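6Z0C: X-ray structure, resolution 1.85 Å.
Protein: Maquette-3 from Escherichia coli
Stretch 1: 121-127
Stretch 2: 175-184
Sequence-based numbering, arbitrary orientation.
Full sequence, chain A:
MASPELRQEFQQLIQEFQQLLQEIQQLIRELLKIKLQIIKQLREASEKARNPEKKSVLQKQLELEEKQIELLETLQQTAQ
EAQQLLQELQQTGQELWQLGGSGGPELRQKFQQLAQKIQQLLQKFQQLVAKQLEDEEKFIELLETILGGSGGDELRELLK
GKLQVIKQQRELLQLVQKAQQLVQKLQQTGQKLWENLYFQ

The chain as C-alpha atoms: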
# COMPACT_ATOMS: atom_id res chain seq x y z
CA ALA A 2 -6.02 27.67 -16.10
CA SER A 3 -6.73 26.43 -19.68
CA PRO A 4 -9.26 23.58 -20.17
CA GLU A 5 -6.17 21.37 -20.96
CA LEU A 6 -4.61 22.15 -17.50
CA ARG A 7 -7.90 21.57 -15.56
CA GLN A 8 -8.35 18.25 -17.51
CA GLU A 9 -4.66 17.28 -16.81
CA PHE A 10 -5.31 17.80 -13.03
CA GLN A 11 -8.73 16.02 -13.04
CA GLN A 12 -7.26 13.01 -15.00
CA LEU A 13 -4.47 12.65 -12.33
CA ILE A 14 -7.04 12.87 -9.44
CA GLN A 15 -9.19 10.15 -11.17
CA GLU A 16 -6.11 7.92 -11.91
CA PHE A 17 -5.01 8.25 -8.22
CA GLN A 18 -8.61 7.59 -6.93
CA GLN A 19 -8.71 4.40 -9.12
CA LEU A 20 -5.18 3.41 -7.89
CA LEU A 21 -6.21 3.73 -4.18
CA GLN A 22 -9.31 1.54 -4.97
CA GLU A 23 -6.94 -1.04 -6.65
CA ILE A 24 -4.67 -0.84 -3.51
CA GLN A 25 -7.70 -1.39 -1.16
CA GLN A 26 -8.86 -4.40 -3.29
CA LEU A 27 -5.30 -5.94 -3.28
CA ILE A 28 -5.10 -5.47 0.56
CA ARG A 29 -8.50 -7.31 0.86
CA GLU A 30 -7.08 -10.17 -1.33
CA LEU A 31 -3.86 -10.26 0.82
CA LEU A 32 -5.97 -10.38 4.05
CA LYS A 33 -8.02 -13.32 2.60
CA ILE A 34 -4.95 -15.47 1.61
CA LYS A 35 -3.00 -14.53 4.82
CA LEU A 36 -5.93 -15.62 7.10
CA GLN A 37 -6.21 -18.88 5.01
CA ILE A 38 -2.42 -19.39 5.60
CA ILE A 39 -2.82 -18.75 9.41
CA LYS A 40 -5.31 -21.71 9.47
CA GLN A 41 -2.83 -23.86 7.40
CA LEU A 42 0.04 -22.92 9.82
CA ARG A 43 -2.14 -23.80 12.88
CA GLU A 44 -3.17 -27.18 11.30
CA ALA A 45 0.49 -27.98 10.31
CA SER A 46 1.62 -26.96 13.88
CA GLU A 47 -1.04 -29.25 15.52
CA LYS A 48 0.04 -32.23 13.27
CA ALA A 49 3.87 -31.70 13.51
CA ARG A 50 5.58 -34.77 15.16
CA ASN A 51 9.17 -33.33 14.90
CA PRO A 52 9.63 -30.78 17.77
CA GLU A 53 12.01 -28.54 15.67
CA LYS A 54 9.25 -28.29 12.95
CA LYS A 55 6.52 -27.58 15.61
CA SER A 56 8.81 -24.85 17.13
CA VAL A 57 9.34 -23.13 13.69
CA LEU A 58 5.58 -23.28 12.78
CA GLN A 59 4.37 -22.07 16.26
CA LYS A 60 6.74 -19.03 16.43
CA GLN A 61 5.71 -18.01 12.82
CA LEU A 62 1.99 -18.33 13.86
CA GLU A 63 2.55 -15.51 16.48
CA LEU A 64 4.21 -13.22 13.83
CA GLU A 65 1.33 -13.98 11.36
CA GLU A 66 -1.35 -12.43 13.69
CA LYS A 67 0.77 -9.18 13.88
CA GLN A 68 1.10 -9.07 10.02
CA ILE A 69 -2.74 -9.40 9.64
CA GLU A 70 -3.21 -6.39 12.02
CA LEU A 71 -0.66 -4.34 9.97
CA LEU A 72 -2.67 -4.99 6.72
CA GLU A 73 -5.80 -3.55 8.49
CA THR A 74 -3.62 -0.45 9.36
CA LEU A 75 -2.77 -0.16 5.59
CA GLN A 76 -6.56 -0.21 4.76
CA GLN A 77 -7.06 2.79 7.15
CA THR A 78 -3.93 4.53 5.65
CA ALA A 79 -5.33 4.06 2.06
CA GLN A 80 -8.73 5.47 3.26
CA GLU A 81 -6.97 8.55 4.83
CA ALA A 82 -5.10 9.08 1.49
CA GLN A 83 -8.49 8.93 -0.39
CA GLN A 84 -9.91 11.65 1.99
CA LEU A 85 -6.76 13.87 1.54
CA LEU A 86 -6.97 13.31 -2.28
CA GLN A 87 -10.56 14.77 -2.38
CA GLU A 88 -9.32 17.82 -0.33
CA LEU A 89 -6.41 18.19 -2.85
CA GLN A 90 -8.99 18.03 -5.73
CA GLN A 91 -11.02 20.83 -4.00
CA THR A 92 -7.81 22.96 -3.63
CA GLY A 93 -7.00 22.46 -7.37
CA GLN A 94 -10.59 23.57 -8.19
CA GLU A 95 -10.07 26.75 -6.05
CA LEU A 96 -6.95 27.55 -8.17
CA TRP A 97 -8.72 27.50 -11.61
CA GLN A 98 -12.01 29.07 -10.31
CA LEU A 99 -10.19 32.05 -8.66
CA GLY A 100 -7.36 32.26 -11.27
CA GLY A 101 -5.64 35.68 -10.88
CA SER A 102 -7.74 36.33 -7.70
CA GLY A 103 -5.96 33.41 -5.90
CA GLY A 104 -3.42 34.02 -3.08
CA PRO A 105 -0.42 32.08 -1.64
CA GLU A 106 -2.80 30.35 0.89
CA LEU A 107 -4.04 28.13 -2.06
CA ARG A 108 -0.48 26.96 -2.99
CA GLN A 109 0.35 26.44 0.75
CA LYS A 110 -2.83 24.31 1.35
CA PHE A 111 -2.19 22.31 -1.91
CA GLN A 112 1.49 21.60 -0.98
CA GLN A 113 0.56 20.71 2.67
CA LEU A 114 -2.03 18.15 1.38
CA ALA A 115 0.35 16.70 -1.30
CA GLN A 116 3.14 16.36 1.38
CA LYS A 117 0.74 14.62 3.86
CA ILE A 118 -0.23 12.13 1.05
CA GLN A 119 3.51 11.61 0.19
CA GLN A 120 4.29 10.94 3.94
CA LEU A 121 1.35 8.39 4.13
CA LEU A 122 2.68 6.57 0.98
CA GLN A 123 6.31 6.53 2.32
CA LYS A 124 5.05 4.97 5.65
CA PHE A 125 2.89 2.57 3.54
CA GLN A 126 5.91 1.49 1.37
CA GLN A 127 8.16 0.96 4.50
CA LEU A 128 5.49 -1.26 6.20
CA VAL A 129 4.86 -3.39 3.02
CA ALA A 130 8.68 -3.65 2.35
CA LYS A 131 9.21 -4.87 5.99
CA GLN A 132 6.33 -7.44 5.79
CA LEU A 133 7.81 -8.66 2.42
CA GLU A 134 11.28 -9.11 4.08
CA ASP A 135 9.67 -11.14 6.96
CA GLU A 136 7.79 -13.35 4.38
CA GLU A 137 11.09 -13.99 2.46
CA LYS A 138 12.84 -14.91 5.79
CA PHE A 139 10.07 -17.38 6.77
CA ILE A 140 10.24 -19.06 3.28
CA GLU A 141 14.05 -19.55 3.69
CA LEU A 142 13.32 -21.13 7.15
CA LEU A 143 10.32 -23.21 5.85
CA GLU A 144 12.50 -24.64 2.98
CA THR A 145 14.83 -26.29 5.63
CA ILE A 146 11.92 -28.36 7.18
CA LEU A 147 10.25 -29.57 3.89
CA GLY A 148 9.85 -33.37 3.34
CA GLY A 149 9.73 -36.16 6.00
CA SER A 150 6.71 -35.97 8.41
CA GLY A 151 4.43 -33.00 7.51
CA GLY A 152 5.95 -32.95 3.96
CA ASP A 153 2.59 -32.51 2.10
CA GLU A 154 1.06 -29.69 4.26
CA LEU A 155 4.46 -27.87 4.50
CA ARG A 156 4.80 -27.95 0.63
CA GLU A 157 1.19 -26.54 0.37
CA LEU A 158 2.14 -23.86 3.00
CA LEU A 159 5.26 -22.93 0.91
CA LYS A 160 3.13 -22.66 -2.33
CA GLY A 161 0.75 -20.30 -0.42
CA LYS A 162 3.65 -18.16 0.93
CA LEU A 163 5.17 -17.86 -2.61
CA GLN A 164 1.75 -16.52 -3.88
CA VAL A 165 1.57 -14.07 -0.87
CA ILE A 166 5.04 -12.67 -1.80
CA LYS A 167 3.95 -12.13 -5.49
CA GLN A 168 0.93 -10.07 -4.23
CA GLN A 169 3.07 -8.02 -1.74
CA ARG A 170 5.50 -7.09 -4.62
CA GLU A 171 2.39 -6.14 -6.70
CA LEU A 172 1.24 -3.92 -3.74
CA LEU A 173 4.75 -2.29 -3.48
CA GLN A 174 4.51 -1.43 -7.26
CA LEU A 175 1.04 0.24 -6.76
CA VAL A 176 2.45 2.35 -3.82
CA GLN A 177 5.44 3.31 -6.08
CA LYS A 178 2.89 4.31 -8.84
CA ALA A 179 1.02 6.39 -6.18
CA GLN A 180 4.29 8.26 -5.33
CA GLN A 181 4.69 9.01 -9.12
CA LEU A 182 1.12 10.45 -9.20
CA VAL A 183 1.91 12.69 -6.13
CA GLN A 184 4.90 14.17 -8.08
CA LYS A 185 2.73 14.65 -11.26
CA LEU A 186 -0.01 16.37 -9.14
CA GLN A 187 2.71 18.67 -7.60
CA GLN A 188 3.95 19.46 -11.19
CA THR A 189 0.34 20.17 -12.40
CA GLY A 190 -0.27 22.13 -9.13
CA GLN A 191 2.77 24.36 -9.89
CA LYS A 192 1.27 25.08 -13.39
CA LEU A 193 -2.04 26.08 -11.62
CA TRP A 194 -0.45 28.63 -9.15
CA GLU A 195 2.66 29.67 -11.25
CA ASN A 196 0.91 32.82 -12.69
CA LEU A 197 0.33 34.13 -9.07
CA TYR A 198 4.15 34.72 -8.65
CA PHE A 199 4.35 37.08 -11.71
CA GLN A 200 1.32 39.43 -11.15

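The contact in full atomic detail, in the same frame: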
# COMPACT_ATOMS: atom_id res chain seq x y z
N LEU A 121 2.20 9.61 3.96
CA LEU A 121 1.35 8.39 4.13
C LEU A 121 1.88 7.26 3.23
O LEU A 121 1.96 6.12 3.71
CB LEU A 121 -0.11 8.70 3.79
CG LEU A 121 -0.91 9.50 4.82
CD1 LEU A 121 -2.35 9.66 4.35
CD2 LEU A 121 -0.88 8.86 6.20
N LEU A 122 2.20 7.57 1.98
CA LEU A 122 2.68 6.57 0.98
C LEU A 122 4.07 6.05 1.37
O LEU A 122 4.33 4.85 1.15
CB LEU A 122 2.72 7.20 -0.41
CG LEU A 122 1.37 7.62 -1.00
CD1 LEU A 122 1.59 8.33 -2.32
CD2 LEU A 122 0.44 6.43 -1.17
N GLN A 123 4.94 6.92 1.90
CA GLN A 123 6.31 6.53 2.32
C GLN A 123 6.20 5.55 3.50
O GLN A 123 6.88 4.51 3.45
CB GLN A 123 7.15 7.78 2.63
CG GLN A 123 7.60 8.49 1.37
CD GLN A 123 8.35 9.77 1.63
OE1 GLN A 123 8.68 10.10 2.77
NE2 GLN A 123 8.61 10.52 0.57
N LYS A 124 5.36 5.86 4.49
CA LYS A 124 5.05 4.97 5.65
C LYS A 124 4.51 3.64 5.12
O LYS A 124 5.02 2.58 5.52
CB LYS A 124 4.05 5.68 6.58
CG LYS A 124 3.50 4.85 7.74
CD LYS A 124 2.33 5.53 8.43
CE LYS A 124 1.47 4.60 9.26
NZ LYS A 124 1.83 4.63 10.70
N PHE A 125 3.53 3.72 4.22
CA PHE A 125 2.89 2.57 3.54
C PHE A 125 3.96 1.67 2.91
O PHE A 125 3.96 0.46 3.19
CB PHE A 125 1.90 3.08 2.49
CG PHE A 125 0.84 2.09 2.09
CD1 PHE A 125 -0.50 2.35 2.34
CD2 PHE A 125 1.18 0.91 1.45
CE1 PHE A 125 -1.47 1.44 1.96
CE2 PHE A 125 0.20 0.00 1.08
CZ PHE A 125 -1.12 0.27 1.33
N GLN A 126 4.84 2.24 2.09
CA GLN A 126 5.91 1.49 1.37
C GLN A 126 6.81 0.78 2.40
O GLN A 126 7.09 -0.42 2.20
CB GLN A 126 6.74 2.39 0.45
CG GLN A 126 7.93 1.68 -0.17
CD GLN A 126 8.57 2.43 -1.32
OE1 GLN A 126 8.25 3.59 -1.58
NE2 GLN A 126 9.48 1.76 -2.01
N GLN A 127 7.25 1.49 3.44
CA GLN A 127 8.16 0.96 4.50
C GLN A 127 7.52 -0.27 5.15
O GLN A 127 8.22 -1.28 5.34
CB GLN A 127 8.46 2.02 5.56
CG GLN A 127 9.38 3.13 5.06
CD GLN A 127 9.48 4.30 6.01
OE1 GLN A 127 8.95 4.28 7.11
NE2 GLN A 127 10.18 5.33 5.57
N LEU A 175 2.20 -0.70 -6.77
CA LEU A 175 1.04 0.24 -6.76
C LEU A 175 1.39 1.45 -5.89
O LEU A 175 1.02 2.56 -6.29
CB LEU A 175 -0.22 -0.47 -6.26
CG LEU A 175 -0.72 -1.65 -7.10
CD1 LEU A 175 -2.03 -2.19 -6.55
CD2 LEU A 175 -0.88 -1.27 -8.57
N VAL A 176 2.07 1.25 -4.76
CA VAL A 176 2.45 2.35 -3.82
C VAL A 176 3.51 3.22 -4.51
O VAL A 176 3.48 4.45 -4.32
CB VAL A 176 2.95 1.81 -2.47
CG1 VAL A 176 3.41 2.93 -1.55
CG2 VAL A 176 1.88 0.98 -1.78
N GLN A 177 4.39 2.60 -5.29
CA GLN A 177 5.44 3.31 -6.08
C GLN A 177 4.75 4.13 -7.18
O GLN A 177 5.15 5.30 -7.38
CB GLN A 177 6.47 2.29 -6.56
CG GLN A 177 7.32 1.73 -5.42
CD GLN A 177 7.97 0.40 -5.72
OE1 GLN A 177 7.74 -0.22 -6.76
NE2 GLN A 177 8.80 -0.07 -4.80
N LYS A 178 3.72 3.58 -7.84
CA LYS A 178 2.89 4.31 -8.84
C LYS A 178 2.21 5.51 -8.17
O LYS A 178 2.15 6.58 -8.79
CB LYS A 178 1.84 3.40 -9.49
CG LYS A 178 2.39 2.42 -10.52
CD LYS A 178 1.31 1.71 -11.30
CE LYS A 178 1.86 0.69 -12.27
NZ LYS A 178 0.78 -0.18 -12.80
N ALA A 179 1.70 5.33 -6.95
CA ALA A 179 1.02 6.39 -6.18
C ALA A 179 2.00 7.55 -5.94
O ALA A 179 1.60 8.71 -6.09
CB ALA A 179 0.46 5.84 -4.89
N GLN A 180 3.26 7.23 -5.61
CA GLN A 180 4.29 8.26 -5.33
C GLN A 180 4.63 9.02 -6.62
O GLN A 180 4.87 10.23 -6.53
CB GLN A 180 5.50 7.63 -4.63
CG GLN A 180 5.18 7.22 -3.20
CD GLN A 180 6.34 6.55 -2.50
OE1 GLN A 180 7.33 7.19 -2.14
NE2 GLN A 180 6.21 5.25 -2.27
N GLN A 181 4.57 8.35 -7.78
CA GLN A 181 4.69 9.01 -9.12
C GLN A 181 3.55 10.01 -9.31
O GLN A 181 3.81 11.12 -9.79
CB GLN A 181 4.61 8.02 -10.28
CG GLN A 181 5.92 7.35 -10.62
CD GLN A 181 5.72 6.35 -11.74
OE1 GLN A 181 5.50 5.17 -11.49
NE2 GLN A 181 5.75 6.82 -12.97
N LEU A 182 2.32 9.61 -8.99
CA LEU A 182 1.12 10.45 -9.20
C LEU A 182 1.19 11.68 -8.29
O LEU A 182 0.77 12.76 -8.74
CB LEU A 182 -0.15 9.64 -8.93
CG LEU A 182 -0.51 8.61 -10.00
CD1 LEU A 182 -1.80 7.88 -9.63
CD2 LEU A 182 -0.64 9.26 -11.37
N VAL A 183 1.72 11.54 -7.07
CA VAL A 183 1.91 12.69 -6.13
C VAL A 183 2.82 13.72 -6.80
O VAL A 183 2.49 14.91 -6.76
CB VAL A 183 2.49 12.25 -4.77
CG1 VAL A 183 3.01 13.44 -3.97
CG2 VAL A 183 1.47 11.47 -3.95
N GLN A 184 3.93 13.28 -7.40
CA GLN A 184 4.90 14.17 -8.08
C GLN A 184 4.22 14.85 -9.28
O GLN A 184 4.41 16.07 -9.44
CB GLN A 184 6.15 13.40 -8.49
CG GLN A 184 6.99 12.94 -7.31
CD GLN A 184 7.32 14.06 -6.36
OE1 GLN A 184 7.62 15.18 -6.77
NE2 GLN A 184 7.27 13.77 -5.07

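Two helical segments of the designed protein Maquette-3, residues 121-127 and 175-184, pack side by side in a nearly antiparallel arrangement. Their axes come within 9.8 Å, and their N-to-C directions differ by 162°. Together the two segments bury 400 Å², most of it contributed by L122, V176, Q126 and Q180. The backbones are nearest at Q126 and V176, whose CA atoms lie 6.3 Å apart.

L122 has the largest covered area, 95 Å². Its CA-to-CB bond points toward the other helix, and its m,t rotamer (chi1 -65°, chi2 175°) extends the side chain so that CD1 reaches the stretch of helix around A179 and V183. L122 CD1 lies 3.5 Å from V183 CG2 and 3.8 Å from A179 CB; the same methyl is 3.7 Å from the A179 backbone carbon C. L122 CD1 touches both the side chain and the main chain of A179. V183 stands one helical turn further on, with its chi1 in t, and meets the same methyl from there. Nearer its own backbone, L122 CB packs 3.7 Å from Q180 CG, so the aliphatic part of the glutamine adds to the apolar surroundings of the leucine.

V176, with 74 Å² covered, serves the other end of the contact. Both of its methyls are engaged. V176 CG1 sits 3.4 Å from L122 O and 3.9 Å from Q126 CB, close against the first helix between successive turns. The approach to L122 O is a packing contact; that carbonyl is already the acceptor for Q126 N at 2.8 Å within its own helix. V176 CG2 turns to F125 and lies 3.3 Å from F125 CD2, a tight contact in which the methyl meets the ring obliquely. F125 is buried, with 24 Å² covered by this helix; F125 CZ is further from V176 CG2, at 4.4 Å, than F125 CD2.

Beside this apolar strip runs a polar link between Q126 and Q180, which cover 68 and 65 Å². Q180 NE2 donates a hydrogen bond to Q126 OE1 at 2.7 Å, with an N-H...acceptor angle of 158°, short and fairly straight. Q126 is extended (chi1 174°, chi2 166°), whereas Q180 leaves its backbone in m and turns its amide at chi3 72°. Both CA-to-CB bonds point toward the opposing helix, and the two amides meet across the gap, while Q126 CB lies against V176 CG1 and Q180 CG against L122 CB. It is the only hydrogen bond between the two segments.

Q177 starts sideways to the first helix, but its end comes nearer. Q177 NE2 stops 3.4 Å from Q126 NE2; both nitrogens are donors, so the pair is a close approach without a hydrogen bond. Q127, K124, K178, Q181 and Q184 lie outside the contact and are exposed.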